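Local structure of oxidoreductase (Bordetella pertussis, 3Q2K) at residues P124-W129 / Q347-L352; G196-D201 / I237-T242; A204-A209 / A354-A359. The protein probably oxidises a UDP-linked N-acetylglucosaminuronic acid with a bound nicotinamide cofactor, an early step toward 2,3-diacetamido-2,3-dideoxy-D-mannuronic acid. All coordinates share one frame; numbering follows the deposited sequence.

Contact 1: residues P124-W129 / Q347-L352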
loop_
_atom_site.group_PDB
_atom_site.type_symbol
_atom_site.label_atom_id
_atom_site.label_comp_id
_atom_site.label_asym_id
_atom_site.label_seq_id
_atom_site.Cartn_x
_atom_site.Cartn_y
_atom_site.Cartn_z
ATOM N N PRO C 124 16.665 27.682 -6.918
ATOM C CA PRO C 124 16.787 26.513 -7.774
ATOM C C PRO C 124 16.061 26.876 -9.067
ATOM O O PRO C 124 15.390 27.912 -9.121
ATOM C CB PRO C 124 15.974 25.477 -7.000
ATOM C CG PRO C 124 14.825 26.306 -6.491
ATOM C CD PRO C 124 15.448 27.634 -6.086
ATOM N N MET C 125 16.120 26.030 -10.087
ATOM C CA MET C 125 15.598 26.462 -11.384
ATOM C C MET C 125 14.076 26.562 -11.382
ATOM O O MET C 125 13.496 27.210 -12.252
ATOM C CB MET C 125 16.035 25.488 -12.485
ATOM C CG MET C 125 15.646 24.016 -12.296
ATOM S SD MET C 125 16.543 22.851 -13.370
ATOM C CE MET C 125 16.120 23.572 -14.960
ATOM N N ALA C 126 13.416 25.850 -10.474
ATOM C CA ALA C 126 11.960 25.988 -10.374
ATOM C C ALA C 126 11.576 25.415 -9.018
ATOM O O ALA C 126 12.454 25.010 -8.261
ATOM C CB ALA C 126 11.279 25.184 -11.465
ATOM N N THR C 127 10.290 25.445 -8.689
ATOM C CA THR C 127 9.767 24.877 -7.453
ATOM C C THR C 127 8.893 23.666 -7.807
ATOM O O THR C 127 8.479 22.903 -6.934
ATOM C CB THR C 127 8.906 25.930 -6.721
ATOM O OG1 THR C 127 7.967 26.425 -7.678
ATOM C CG2 THR C 127 9.711 27.152 -6.293
ATOM N N ARG C 128 8.573 23.485 -9.086
ATOM C CA ARG C 128 7.783 22.329 -9.506
ATOM C C ARG C 128 8.480 21.472 -10.548
ATOM O O ARG C 128 9.100 22.001 -11.473
ATOM C CB ARG C 128 6.422 22.800 -10.026
ATOM C CG ARG C 128 5.586 23.363 -8.884
ATOM C CD ARG C 128 4.618 24.423 -9.375
ATOM N NE ARG C 128 3.686 24.773 -8.307
ATOM C CZ ARG C 128 2.510 25.378 -8.470
ATOM N NH1 ARG C 128 2.049 25.749 -9.654
ATOM N NH2 ARG C 128 1.738 25.632 -7.425
ATOM N N TRP C 129 8.400 20.156 -10.388
ATOM C CA TRP C 129 9.107 19.285 -11.324
ATOM C C TRP C 129 8.778 19.584 -12.787
ATOM O O TRP C 129 9.647 19.822 -13.624
ATOM C CB TRP C 129 8.852 17.821 -10.968
ATOM C CG TRP C 129 9.422 16.788 -11.887
ATOM C CD1 TRP C 129 8.704 15.837 -12.565
ATOM C CD2 TRP C 129 10.794 16.588 -12.247
ATOM N NE1 TRP C 129 9.553 15.061 -13.324
ATOM C CE2 TRP C 129 10.835 15.513 -13.162
ATOM C CE3 TRP C 129 11.988 17.234 -11.918
ATOM C CZ2 TRP C 129 12.025 15.037 -13.719
ATOM C CZ3 TRP C 129 13.179 16.743 -12.448
ATOM C CH2 TRP C 129 13.188 15.664 -13.355
ATOM N N GLN C 347 18.759 17.556 -11.868
ATOM C CA GLN C 347 19.181 16.457 -11.018
ATOM C C GLN C 347 18.791 16.832 -9.589
ATOM O O GLN C 347 18.133 16.076 -8.878
ATOM C CB GLN C 347 20.694 16.264 -11.128
ATOM C CG GLN C 347 21.155 14.859 -11.432
ATOM C CD GLN C 347 20.505 14.266 -12.668
ATOM O OE1 GLN C 347 21.147 13.506 -13.386
ATOM N NE2 GLN C 347 19.242 14.588 -12.924
ATOM N N SER C 348 19.148 18.019 -9.117
ATOM C CA SER C 348 18.754 18.347 -7.747
ATOM C C SER C 348 17.260 18.703 -7.652
ATOM O O SER C 348 16.614 18.447 -6.636
ATOM C CB SER C 348 19.650 19.501 -7.303
ATOM O OG SER C 348 19.150 20.660 -7.948
ATOM N N LEU C 349 16.665 19.267 -8.702
ATOM C CA LEU C 349 15.222 19.517 -8.652
ATOM C C LEU C 349 14.479 18.199 -8.452
ATOM O O LEU C 349 13.483 18.148 -7.739
ATOM C CB LEU C 349 14.694 20.176 -9.929
ATOM C CG LEU C 349 13.194 20.502 -9.892
ATOM C CD1 LEU C 349 12.863 21.305 -8.638
ATOM C CD2 LEU C 349 12.747 21.343 -11.099
ATOM N N ALA C 350 14.938 17.145 -9.119
ATOM C CA ALA C 350 14.363 15.815 -8.954
ATOM C C ALA C 350 14.452 15.233 -7.543
ATOM O O ALA C 350 13.449 14.715 -7.059
ATOM C CB ALA C 350 14.924 14.841 -9.992
ATOM N N LEU C 351 15.608 15.285 -6.883
ATOM C CA LEU C 351 15.673 14.977 -5.457
ATOM C C LEU C 351 14.785 15.839 -4.557
ATOM O O LEU C 351 14.187 15.335 -3.606
ATOM C CB LEU C 351 17.102 15.172 -4.955
ATOM C CG LEU C 351 18.052 14.052 -5.368
ATOM C CD1 LEU C 351 19.448 14.423 -4.915
ATOM C CD2 LEU C 351 17.567 12.810 -4.637
ATOM N N LEU C 352 14.722 17.144 -4.800
ATOM C CA LEU C 352 13.876 17.969 -3.943
ATOM C C LEU C 352 12.464 17.477 -4.176
ATOM O O LEU C 352 11.687 17.420 -3.225
ATOM C CB LEU C 352 13.919 19.466 -4.300
ATOM C CG LEU C 352 15.326 20.062 -4.237
ATOM C CD1 LEU C 352 15.345 21.444 -4.878
ATOM C CD2 LEU C 352 15.803 20.096 -2.790
#
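Leu349 reaches out of its helix into the bend of residues 124-129, and its two methyls do different jobs. Leu349 CD1 lies 3.7 Å from Ala126 O. Leu349 CD2 meets Arg128 O at 3.7 Å and packs more loosely on two side chains, Ala126 CB and Met125 CG, each 4.1 Å away. With CG anti to the backbone N (chi1 -178°), Leu349 points both branches into the loop. Met125 crosses it at about a right angle.

The rest of the contact belongs to Trp129. Leu349 CG sits at the edge of the indole, near its plane, 4.0 Å from Trp129 CE3, while the six-membered ring leans on the helix where Trp129 CZ3 comes within 3.6 Å of Ala350 CB. No hydrogen bond joins the two segments, so the junction is purely van der Waals. The indole nitrogen is occupied elsewhere: Trp129 NE1 is hydrogen-bonded to Asp370 O at the chain's C-terminus. Thr127 OG1 turns to Glu199 O, and Pro124, which follows a cis peptide bond, packs on Ser102 of the NADH site.

The loop carries the chain from strand 118-121 of the Rossmann sheet into helix 129-142, with Arg128 at the N-cap position. Met125 also packs on that helix, through Met135 and Val136, and helix 210-220 packs against helix 342-361 at Ser348, Leu351 and Leu352.

Contact 2: residues G196-D201 / I237-T242; sequences GKWEWD and IEAEDT
Gly196 O takes two backbone N-H groups at once, from Glu238 N at 3.0 Å and from Ala239 N at 3.1 Å. The donors come from opposite faces of the carbonyl plane: Ala239 N is tilted 20° from it, whereas Glu238 N stands clearly above. Both bonds are bent, as expected when successive amides share one acceptor. Gly196 has a positive phi of 76°, and Gly196 O also lies 3.9 Å from Ile237 CB.

Glu238 returns the grip. Its chain is extended beyond CG (chi2 -176°), which carries the carboxylate back along the loop to Trp198 N; that amide donates to Glu238 OE1 over 3.2 Å, on the anti side of the carboxylate. Lys197 crosses Glu238 at a slant, with Lys197 CD 3.8 Å from Glu238 OE2, but Lys197 NZ stays 4.5 Å from that oxygen, beyond a salt bridge, so any attraction is probably long-range.

Trp198 lays one face of its indole over the backbone of residues 238-239. Ala239 CA makes a CH-pi contact with the six-membered ring, 3.6 Å from its centroid, and Ala239 CB adds an apolar touch 3.8 Å from Trp198 CZ3. Within residues 196-201, the turn is tied by Asp201 N to Lys197 O. Glu240 OE2 accepts from Phe205 N, beside its bond to Tyr356.

A neighbouring subunit covers this region: its Arg343 forms a salt bridge with Glu199, and its Arg250 packs on Trp198. Residues 196-201 belong to the connection between helices 186-190 and 210-220, while residues 237-242 lead from strand 223-231 into strand 242-249, entering it through a classic beta bulge in which Asp241 and Thr242 both face Ala231.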
loop_
_atom_site.group_PDB
_atom_site.type_symbol
_atom_site.label_atom_id
_atom_site.label_comp_id
_atom_site.label_asym_id
_atom_site.label_seq_id
_atom_site.Cartn_x
_atom_site.Cartn_y
_atom_site.Cartn_z
ATOM N N GLY C 196 8.932 31.269 1.620
ATOM C CA GLY C 196 8.294 30.232 2.416
ATOM C C GLY C 196 6.999 29.733 1.798
ATOM O O GLY C 196 6.297 28.903 2.374
ATOM N N LYS C 197 6.629 30.229 0.625
ATOM C CA LYS C 197 5.485 29.660 -0.094
ATOM C C LYS C 197 5.809 28.493 -1.021
ATOM O O LYS C 197 6.876 28.525 -1.639
ATOM C CB LYS C 197 4.834 30.747 -0.940
ATOM C CG LYS C 197 4.588 32.023 -0.156
ATOM C CD LYS C 197 3.131 32.380 -0.374
ATOM C CE LYS C 197 2.717 33.547 0.504
ATOM N NZ LYS C 197 1.473 34.058 -0.130
ATOM N N TRP C 198 4.946 27.485 -1.130
ATOM C CA TRP C 198 5.188 26.365 -2.048
ATOM C C TRP C 198 5.365 26.818 -3.492
ATOM O O TRP C 198 6.307 26.398 -4.154
ATOM C CB TRP C 198 4.105 25.273 -2.071
ATOM C CG TRP C 198 3.759 24.608 -0.761
ATOM C CD1 TRP C 198 2.573 24.719 -0.090
ATOM C CD2 TRP C 198 4.583 23.744 0.040
ATOM N NE1 TRP C 198 2.615 23.986 1.072
ATOM C CE2 TRP C 198 3.846 23.395 1.187
ATOM C CE3 TRP C 198 5.872 23.224 -0.104
ATOM C CZ2 TRP C 198 4.346 22.524 2.157
ATOM C CZ3 TRP C 198 6.372 22.367 0.860
ATOM C CH2 TRP C 198 5.616 22.033 1.986
ATOM N N GLU C 199 4.418 27.574 -4.042
ATOM C CA GLU C 199 4.507 28.073 -5.411
ATOM C C GLU C 199 5.784 28.869 -5.690
ATOM O O GLU C 199 6.420 28.605 -6.699
ATOM C CB GLU C 199 3.306 28.971 -5.742
ATOM C CG GLU C 199 3.248 29.436 -7.198
ATOM C CD GLU C 199 1.853 29.892 -7.576
ATOM O OE1 GLU C 199 1.567 29.930 -8.788
ATOM O OE2 GLU C 199 1.023 30.198 -6.692
ATOM N N TRP C 200 6.191 29.794 -4.821
ATOM C CA TRP C 200 7.239 30.753 -5.147
ATOM C C TRP C 200 8.646 30.353 -4.705
ATOM O O TRP C 200 9.644 30.798 -5.277
ATOM C CB TRP C 200 6.829 32.173 -4.716
ATOM C CG TRP C 200 5.444 32.512 -5.212
ATOM C CD1 TRP C 200 4.324 32.721 -4.452
ATOM C CD2 TRP C 200 5.014 32.623 -6.575
ATOM N NE1 TRP C 200 3.237 32.984 -5.254
ATOM C CE2 TRP C 200 3.633 32.920 -6.564
ATOM C CE3 TRP C 200 5.672 32.534 -7.808
ATOM C CZ2 TRP C 200 2.890 33.100 -7.728
ATOM C CZ3 TRP C 200 4.927 32.709 -8.968
ATOM C CH2 TRP C 200 3.557 33.016 -8.919
ATOM N N ASP C 201 8.749 29.522 -3.674
ATOM C CA ASP C 201 9.988 29.385 -2.905
ATOM C C ASP C 201 10.221 27.941 -2.467
ATOM O O ASP C 201 11.313 27.405 -2.634
ATOM C CB ASP C 201 9.846 30.294 -1.677
ATOM C CG ASP C 201 11.134 30.541 -0.901
ATOM O OD1 ASP C 201 12.280 30.192 -1.273
ATOM O OD2 ASP C 201 10.966 31.144 0.179
ATOM N N ILE C 237 4.913 30.142 7.858
ATOM C CA ILE C 237 5.175 30.095 6.420
ATOM C C ILE C 237 4.443 28.851 5.923
ATOM O O ILE C 237 3.969 28.090 6.769
ATOM C CB ILE C 237 6.675 29.877 6.141
ATOM C CG1 ILE C 237 7.165 28.627 6.874
ATOM C CG2 ILE C 237 7.493 31.107 6.514
ATOM C CD1 ILE C 237 8.567 28.174 6.492
ATOM N N GLU C 238 4.403 28.594 4.616
ATOM C CA GLU C 238 3.678 27.429 4.121
ATOM C C GLU C 238 4.455 26.112 4.107
ATOM O O GLU C 238 3.875 25.054 4.326
ATOM C CB GLU C 238 3.168 27.685 2.707
ATOM C CG GLU C 238 2.245 28.885 2.591
ATOM C CD GLU C 238 1.709 29.019 1.175
ATOM O OE1 GLU C 238 2.263 28.375 0.264
ATOM O OE2 GLU C 238 0.723 29.737 0.924
ATOM N N ALA C 239 5.748 26.192 3.816
ATOM C CA ALA C 239 6.617 25.073 3.468
ATOM C C ALA C 239 7.324 24.684 4.752
ATOM O O ALA C 239 7.061 25.254 5.812
ATOM C CB ALA C 239 7.671 25.574 2.459
ATOM N N GLU C 240 8.271 23.762 4.629
ATOM C CA GLU C 240 8.842 23.202 5.852
ATOM C C GLU C 240 9.996 24.097 6.299
ATOM O O GLU C 240 10.625 24.695 5.429
ATOM C CB GLU C 240 9.363 21.786 5.604
ATOM C CG GLU C 240 10.769 21.792 5.012
ATOM C CD GLU C 240 10.778 22.071 3.519
ATOM O OE1 GLU C 240 9.685 22.152 2.925
ATOM O OE2 GLU C 240 11.854 22.207 2.895
ATOM N N ASP C 241 10.256 24.219 7.601
ATOM C CA ASP C 241 11.436 24.917 8.104
ATOM C C ASP C 241 12.433 23.909 8.650
ATOM O O ASP C 241 13.558 24.285 8.968
ATOM C CB ASP C 241 11.122 25.948 9.201
ATOM C CG ASP C 241 10.373 25.380 10.392
ATOM O OD1 ASP C 241 10.480 24.183 10.729
ATOM O OD2 ASP C 241 9.672 26.177 11.047
ATOM N N THR C 242 12.022 22.648 8.755
ATOM C CA THR C 242 12.890 21.633 9.325
ATOM C C THR C 242 12.581 20.313 8.637
ATOM O O THR C 242 11.414 19.993 8.386
ATOM C CB THR C 242 12.438 21.495 10.790
ATOM O OG1 THR C 242 12.630 22.757 11.439
ATOM C CG2 THR C 242 13.184 20.381 11.486
#

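Contact 3: residues A204-A209 / A354-A359. With HP7 ((2S,3S,4R,5R,6R)-5-acetamido-6-[[[(2R,3S,4R,5R)-5-(2,4-dioxopyrimidin-1-yl)-3,4-dihydroxy-oxolan-2-yl]methoxy-hydroxy-phosphoryl]oxy-hydroxy-phosphoryl]oxy-3,4-dihydroxy-oxane-2-carboxylic acid), chain V.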
loop_
_atom_site.group_PDB
_atom_site.type_symbol
_atom_site.label_atom_id
_atom_site.label_comp_id
_atom_site.label_asym_id
_atom_site.label_seq_id
_atom_site.Cartn_x
_atom_site.Cartn_y
_atom_site.Cartn_z
ATOM N N ALA C 204 12.835 25.045 3.673
ATOM C CA ALA C 204 14.268 24.911 3.917
ATOM C C ALA C 204 15.071 24.134 2.869
ATOM O O ALA C 204 16.272 24.357 2.672
ATOM C CB ALA C 204 14.468 24.204 5.240
ATOM N N PHE C 205 14.459 23.088 2.320
ATOM C CA PHE C 205 15.179 22.176 1.428
ATOM C C PHE C 205 15.372 22.845 0.075
ATOM O O PHE C 205 16.492 22.890 -0.435
ATOM C CB PHE C 205 14.483 20.823 1.206
ATOM C CG PHE C 205 14.785 19.815 2.276
ATOM C CD1 PHE C 205 15.843 18.934 2.141
ATOM C CD2 PHE C 205 14.025 19.760 3.437
ATOM C CE1 PHE C 205 16.098 17.991 3.119
ATOM C CE2 PHE C 205 14.300 18.842 4.429
ATOM C CZ PHE C 205 15.328 17.941 4.267
ATOM N N MET C 206 14.278 23.371 -0.468
ATOM C CA MET C 206 14.265 23.890 -1.827
ATOM C C MET C 206 14.987 25.229 -1.939
ATOM O O MET C 206 15.694 25.484 -2.910
ATOM C CB MET C 206 12.835 24.058 -2.334
ATOM C CG MET C 206 12.736 24.513 -3.783
ATOM S SD MET C 206 11.013 24.297 -4.267
ATOM C CE MET C 206 11.060 22.586 -4.784
ATOM N N ASN C 207 14.859 26.082 -0.927
ATOM C CA ASN C 207 15.570 27.352 -0.964
ATOM C C ASN C 207 16.998 27.195 -0.440
ATOM O O ASN C 207 17.921 27.055 -1.242
ATOM C CB ASN C 207 14.780 28.465 -0.268
ATOM C CG ASN C 207 15.438 29.800 -0.450
ATOM O OD1 ASN C 207 16.666 29.820 -0.427
ATOM N ND2 ASN C 207 14.669 30.862 -0.681
ATOM N N GLN C 208 17.199 27.102 0.871
ATOM C CA GLN C 208 18.552 27.191 1.431
ATOM C C GLN C 208 19.447 25.971 1.274
ATOM O O GLN C 208 20.652 26.129 1.084
ATOM C CB GLN C 208 18.546 27.538 2.927
ATOM C CG GLN C 208 18.116 28.957 3.218
ATOM C CD GLN C 208 16.610 29.093 3.317
ATOM O OE1 GLN C 208 15.885 28.100 3.334
ATOM N NE2 GLN C 208 16.135 30.326 3.435
ATOM N N ALA C 209 18.886 24.778 1.452
ATOM C CA ALA C 209 19.708 23.573 1.455
ATOM C C ALA C 209 19.832 22.950 0.065
ATOM O O ALA C 209 20.476 21.916 -0.112
ATOM C CB ALA C 209 19.144 22.548 2.435
ATOM N N ALA C 354 11.418 14.575 -5.037
ATOM C CA ALA C 354 11.262 13.271 -4.394
ATOM C C ALA C 354 11.146 13.432 -2.875
ATOM O O ALA C 354 10.263 12.872 -2.212
ATOM C CB ALA C 354 12.456 12.357 -4.771
ATOM N N ILE C 355 12.051 14.230 -2.313
ATOM C CA ILE C 355 11.934 14.573 -0.893
ATOM C C ILE C 355 10.606 15.228 -0.503
ATOM O O ILE C 355 10.020 14.836 0.502
ATOM C CB ILE C 355 13.050 15.511 -0.470
ATOM C CG1 ILE C 355 14.351 14.704 -0.418
ATOM C CG2 ILE C 355 12.702 16.180 0.869
ATOM C CD1 ILE C 355 15.490 15.665 -0.278
ATOM N N TYR C 356 10.075 16.157 -1.290
ATOM C CA TYR C 356 8.799 16.800 -0.959
ATOM C C TYR C 356 7.626 15.853 -1.168
ATOM O O TYR C 356 6.683 15.902 -0.383
ATOM C CB TYR C 356 8.550 18.071 -1.780
ATOM C CG TYR C 356 9.240 19.299 -1.233
ATOM C CD1 TYR C 356 10.072 19.197 -0.119
ATOM C CD2 TYR C 356 9.142 20.537 -1.864
ATOM C CE1 TYR C 356 10.746 20.311 0.384
ATOM C CE2 TYR C 356 9.820 21.654 -1.371
ATOM C CZ TYR C 356 10.608 21.541 -0.233
ATOM O OH TYR C 356 11.257 22.624 0.331
ATOM N N ARG C 357 7.658 15.005 -2.192
ATOM C CA ARG C 357 6.583 14.024 -2.314
ATOM C C ARG C 357 6.656 12.980 -1.209
ATOM O O ARG C 357 5.606 12.514 -0.765
ATOM C CB ARG C 357 6.605 13.257 -3.646
ATOM C CG ARG C 357 6.357 14.103 -4.882
ATOM C CD ARG C 357 6.308 13.297 -6.168
ATOM N NE ARG C 357 6.114 14.230 -7.279
ATOM C CZ ARG C 357 6.398 13.921 -8.538
ATOM N NH1 ARG C 357 6.864 12.699 -8.769
ATOM N NH2 ARG C 357 6.244 14.796 -9.522
ATOM N N SER C 358 7.863 12.578 -0.818
ATOM C CA SER C 358 7.956 11.589 0.255
ATOM C C SER C 358 7.429 12.129 1.579
ATOM O O SER C 358 6.832 11.398 2.364
ATOM C CB SER C 358 9.394 11.143 0.536
ATOM O OG SER C 358 9.456 10.322 1.700
ATOM N N ALA C 359 7.769 13.374 1.889
ATOM C CA ALA C 359 7.318 13.974 3.146
ATOM C C ALA C 359 5.809 14.083 3.090
ATOM O O ALA C 359 5.125 13.850 4.083
ATOM C CB ALA C 359 7.877 15.388 3.314
HETATM N N1 HP7 V . 20.649 34.778 8.762
HETATM C C2 HP7 V . 20.405 34.805 10.080
HETATM O O2 HP7 V . 19.389 35.278 10.628
HETATM N N3 HP7 V . 21.303 34.277 10.928
HETATM C C4 HP7 V . 22.433 33.722 10.441
HETATM O O4 HP7 V . 23.184 33.214 11.300
HETATM C C5 HP7 V . 22.702 33.683 9.074
HETATM C C6 HP7 V . 21.755 34.246 8.219
HETATM P PA HP7 V . 22.912 35.125 4.141
HETATM P PB HP7 V . 23.295 34.243 1.447
HETATM O "O'P" HP7 V . 18.347 32.579 2.869
HETATM O "O'Q" HP7 V . 17.621 33.552 1.128
HETATM C "C1'" HP7 V . 22.089 31.926 1.244
HETATM O O1A HP7 V . 24.049 34.404 4.829
HETATM O O1B HP7 V . 24.698 33.722 1.649
HETATM C C1C HP7 V . 19.636 35.363 7.884
HETATM C "C2'" HP7 V . 22.039 30.822 0.185
HETATM N "N2'" HP7 V . 23.222 30.707 -0.658
HETATM O O2A HP7 V . 22.930 36.611 3.865
HETATM O O2B HP7 V . 22.983 35.554 0.772
HETATM C C2C HP7 V . 19.980 36.819 7.603
HETATM O O2C HP7 V . 18.742 37.522 7.502
HETATM C "C3'" HP7 V . 20.901 31.133 -0.779
HETATM O "O3'" HP7 V . 20.733 30.177 -1.843
HETATM O O3A HP7 V . 22.504 34.254 2.849
HETATM O O3B HP7 V . 22.512 33.121 0.585
HETATM C C3C HP7 V . 20.416 36.725 6.153
HETATM O O3C HP7 V . 20.181 37.999 5.559
HETATM C "C4'" HP7 V . 19.646 31.358 0.061
HETATM O "O4'" HP7 V . 18.598 31.649 -0.871
HETATM C C4C HP7 V . 19.510 35.649 5.569
HETATM O O4C HP7 V . 19.603 34.692 6.622
HETATM C "C5'" HP7 V . 19.817 32.574 0.968
HETATM O "O5'" HP7 V . 20.843 32.224 1.890
HETATM C C5C HP7 V . 20.272 35.041 4.400
HETATM O O5C HP7 V . 21.564 34.788 4.951
HETATM C "C6'" HP7 V . 18.539 32.911 1.683
HETATM C "C7'" HP7 V . 24.283 29.999 -0.283
HETATM O "O7'" HP7 V . 24.187 29.351 0.754
HETATM C "C8'" HP7 V . 25.542 29.994 -1.103
#
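The UDP-sugar pocket borders this contact: residues 204-209 touch the ligand with one part and helix 342-361 with another. Asn207 OD1 accepts a hydrogen bond from the sugar hydroxyl O4' of HP7 at 2.7 Å, and Gln208 NE2 donates to the carboxylate oxygen O'P of HP7 at 3.2 Å in a nearly straight bond (164°). Asp201 OD1, a second-shell partner, is hydrogen-bonded to Asn207 ND2, consistent with Asn207 OD1 being turned to the sugar.

On the helix side, Tyr356 OH receives Met206 N at 3.2 Å. Glu240 OE2 and Gly203 N are further partners of this phenol oxygen, so one hydroxyl joins the 203-206 backbone to the loop that holds Glu240. Met206, its CG anti to the backbone N (chi1 -176°), runs past the ring at about a right angle; Met206 CE touches Tyr356 CE2 at 3.7 Å, and the sulfur makes an oblique Met-aromatic contact. Phe205 CB lies against the other ortho carbon, Tyr356 CE1, 3.9 Å away. The Phe205 ring takes Ile355 CG2 over the centre of one face, with Ile355 CD1 4.1 Å from Phe205 CD1.

Beyond these residues lies the large mixed sheet: Phe205 packs on strands 223-231 and 254-260, Ile355 on Ala228 of the former, and the helix rests on strand 365-366 through Ala354, Arg357 and Ser358.

Overall arrangement
The three contacts lie close together, contact 3 holding two residues of the UDP-sugar pocket and contact 1 alone bridging the Rossmann and C-terminal parts of the protein. The centres of contacts 1 and 3 are 9 Å apart, those of contacts 2 and 3 are 10 Å apart, and those of contacts 1 and 2 are 14 Å apart. Along the chain the segments run 124-129, 196-201, 204-209, 237-242, 347-352 and 354-359. Contacts 1 and 3 use successive turns of helix 342-361. Contacts 2 and 3 share the connection before helix 210-220. Together they link a loop of the cofactor domain, residues 204-209 that bind the sugar, and the edge facing a neighbouring subunit.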